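Local coordinates for PRESAN domain-containing protein (Plasmodium falciparum, PDB 7D2W) that is of unknown function but probably takes part in protein binding through the helical bundle of its PRESAN domain, at residues Thr130-Thr133 with Glu134-Arg138. Numbering follows the deposited sequence. Where two conformers were deposited one is given.
Sequences TLET and EQTNR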
ATOM      1  N   THR A 130       3.278 -14.327 -10.284  1.00 34.69           N
ATOM      2  CA  THR A 130       4.722 -14.439 -10.096  0.58 29.50           C
ATOM      3  C   THR A 130       5.111 -14.144  -8.652  1.00 31.32           C
ATOM      4  O   THR A 130       6.013 -14.787  -8.097  1.00 29.74           O
ATOM      5  CB  THR A 130       5.462 -13.499 -11.047  0.58 29.56           C
ATOM      6  OG1 THR A 130       5.105 -13.806 -12.400  0.58 30.39           O
ATOM      7  CG2 THR A 130       6.956 -13.660 -10.873  0.58 29.24           C
ATOM      8  N   LEU A 131       4.439 -13.174  -8.018  1.00 25.32           N
ATOM      9  CA  LEU A 131       4.757 -12.898  -6.618  1.00 29.81           C
ATOM     10  C   LEU A 131       4.396 -14.083  -5.736  1.00 28.98           C
ATOM     11  O   LEU A 131       5.148 -14.438  -4.822  1.00 27.48           O
ATOM     12  CB  LEU A 131       4.052 -11.627  -6.124  1.00 27.95           C
ATOM     13  CG  LEU A 131       4.343 -11.223  -4.666  1.00 25.69           C
ATOM     14  CD1 LEU A 131       5.844 -11.047  -4.377  1.00 27.24           C
ATOM     15  CD2 LEU A 131       3.596  -9.941  -4.290  1.00 22.80           C
ATOM     16  N   GLU A 132       3.249 -14.721  -6.003  1.00 29.39           N
ATOM     17  CA  GLU A 132       2.843 -15.869  -5.199  1.00 29.92           C
ATOM     18  C   GLU A 132       3.882 -16.987  -5.273  1.00 30.76           C
ATOM     19  O   GLU A 132       4.276 -17.558  -4.248  1.00 32.27           O
ATOM     20  CB  GLU A 132       1.457 -16.347  -5.655  1.00 32.01           C
ATOM     21  CG  GLU A 132       0.873 -17.487  -4.850  1.00 34.03           C
ATOM     22  CD  GLU A 132      -0.534 -17.847  -5.308  1.00 39.27           C
ATOM     23  OE1 GLU A 132      -1.443 -16.982  -5.211  1.00 40.96           O
ATOM     24  OE2 GLU A 132      -0.723 -18.994  -5.762  1.00 50.76           O
ATOM     25  N   THR A 133       4.369 -17.289  -6.480  1.00 30.84           N
ATOM     26  CA  THR A 133       5.385 -18.324  -6.642  1.00 32.76           C
ATOM     27  C   THR A 133       6.663 -17.965  -5.892  1.00 34.45           C
ATOM     28  O   THR A 133       7.248 -18.806  -5.201  1.00 34.51           O
ATOM     29  CB  THR A 133       5.690 -18.537  -8.129  1.00 32.51           C
ATOM     30  OG1 THR A 133       4.514 -18.996  -8.797  1.00 38.25           O
ATOM     31  CG2 THR A 133       6.805 -19.556  -8.306  1.00 39.52           C
ATOM     32  N   GLU A 134       7.121 -16.718  -6.037  1.00 30.57           N
ATOM     33  CA  GLU A 134       8.348 -16.289  -5.373  1.00 33.24           C
ATOM     34  C   GLU A 134       8.213 -16.360  -3.855  1.00 35.69           C
ATOM     35  O   GLU A 134       9.123 -16.836  -3.166  1.00 30.14           O
ATOM     36  CB  GLU A 134       8.703 -14.869  -5.814  1.00 33.18           C
ATOM     37  CG  GLU A 134       9.847 -14.245  -5.024  1.00 50.10           C
ATOM     38  CD  GLU A 134       9.690 -12.743  -4.854  1.00 70.85           C
ATOM     39  OE1 GLU A 134       9.678 -12.022  -5.878  1.00 75.44           O
ATOM     40  OE2 GLU A 134       9.567 -12.284  -3.696  1.00 76.22           O
ATOM     41  N   GLN A 135       7.079 -15.904  -3.312  1.00 27.80           N
ATOM     42  CA  GLN A 135       6.876 -15.976  -1.868  1.00 22.69           C
ATOM     43  C   GLN A 135       6.814 -17.416  -1.374  1.00 25.50           C
ATOM     44  O   GLN A 135       7.401 -17.750  -0.340  1.00 30.71           O
ATOM     45  CB  GLN A 135       5.602 -15.217  -1.481  1.00 21.70           C
ATOM     46  CG  GLN A 135       5.787 -13.709  -1.625  1.00 27.81           C
ATOM     47  CD  GLN A 135       4.600 -12.927  -1.114  1.00 31.20           C
ATOM     48  OE1 GLN A 135       3.534 -13.490  -0.845  1.00 27.83           O
ATOM     49  NE2 GLN A 135       4.776 -11.623  -0.963  1.00 26.94           N
ATOM     50  N   THR A 136       6.081 -18.282  -2.078  1.00 28.94           N
ATOM     51  CA  THR A 136       5.987 -19.677  -1.656  1.00 27.77           C
ATOM     52  C   THR A 136       7.364 -20.335  -1.617  1.00 34.51           C
ATOM     53  O   THR A 136       7.673 -21.092  -0.687  1.00 28.79           O
ATOM     54  CB  THR A 136       5.047 -20.439  -2.589  1.00 28.74           C
ATOM     55  OG1 THR A 136       3.713 -19.958  -2.390  1.00 33.56           O
ATOM     56  CG2 THR A 136       5.088 -21.956  -2.306  1.00 34.45           C
ATOM     57  N   ASN A 137       8.210 -20.045  -2.610  1.00 30.41           N
ATOM     58  CA  ASN A 137       9.559 -20.606  -2.610  1.00 37.35           C
ATOM     59  C   ASN A 137      10.359 -20.108  -1.416  1.00 37.67           C
ATOM     60  O   ASN A 137      11.065 -20.889  -0.766  1.00 40.61           O
ATOM     61  CB  ASN A 137      10.287 -20.254  -3.909  1.00 42.35           C
ATOM     62  CG  ASN A 137       9.723 -20.985  -5.100  1.00 55.74           C
ATOM     63  OD1 ASN A 137       9.046 -22.002  -4.947  1.00 59.32           O
ATOM     64  ND2 ASN A 137       9.991 -20.471  -6.298  1.00 63.43           N
ATOM     65  N   ARG A 138      10.281 -18.803  -1.127  1.00 35.37           N
ATOM     66  CA  ARG A 138      10.939 -18.272   0.061  1.00 29.81           C
ATOM     67  C   ARG A 138      10.381 -18.908   1.331  1.00 34.71           C
ATOM     68  O   ARG A 138      11.120 -19.121   2.296  1.00 29.66           O
ATOM     69  CB  ARG A 138      10.800 -16.746   0.104  1.00 32.12           C
ATOM     70  CG  ARG A 138      11.693 -16.012  -0.927  1.00 33.67           C
ATOM     71  CD  ARG A 138      11.246 -14.568  -1.188  1.00 44.11           C
ATOM     72  NE  ARG A 138      11.090 -13.792   0.042  1.00 52.49           N
ATOM     73  CZ  ARG A 138      10.202 -12.810   0.210  1.00 51.30           C
ATOM     74  NH1 ARG A 138       9.380 -12.446  -0.780  1.00 50.01           N
ATOM     75  NH2 ARG A 138      10.138 -12.182   1.375  1.00 42.51           N
TER
HETATM   76  O   HOH W   1       6.505 -21.761  -5.497  1.00 67.05           O
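L131 overlaps the amide end of Q135 one turn further along the same helix: its CD1 lies 3.6 Å from Q135 NE2, and CG packs almost as closely on the same nitrogen. With CG anti to the backbone N (chi1 -179°), L131 brings CD1 against the side chain of Q135, which runs extended and crosses it at a slant. A branched aliphatic group suits this buried spot because it covers the methylene CG of Q135 and lies over one face of its amide. The amide itself keeps its polar partners: OE1 accepts from K75, while NE2 donates to E162 and to the carbonyl of C159, so a buried glutamine can tie three helices together.

Beneath the side chains runs the regular i to i+4 ladder, in which Q135 N reaches L131 O at 2.9 Å and T136 N does likewise with E132 O. On the outer face T133 and N137 lie side by side, the methyl CG2 3.9 Å from ND2. A bridging water donates to T133 O and, at 2.6 Å, to N137 OD1, an acceptor suited to the exposed side. Still one turn apart, R138 NH1 meets E134 OE2 at 2.9 Å in a salt bridge; the donor angle of 135° makes the bond rather bent.

These residues span most of the circumference of helix 117-144 in a four-helix bundle: L131 packs on F163 and L166 of helix 149-181; facing helix 65-93, the E132 carboxylate suits its salt-bridge partner R80, and the T136 hydroxyl the indole N-H of W72; T133 and N137 are left exposed.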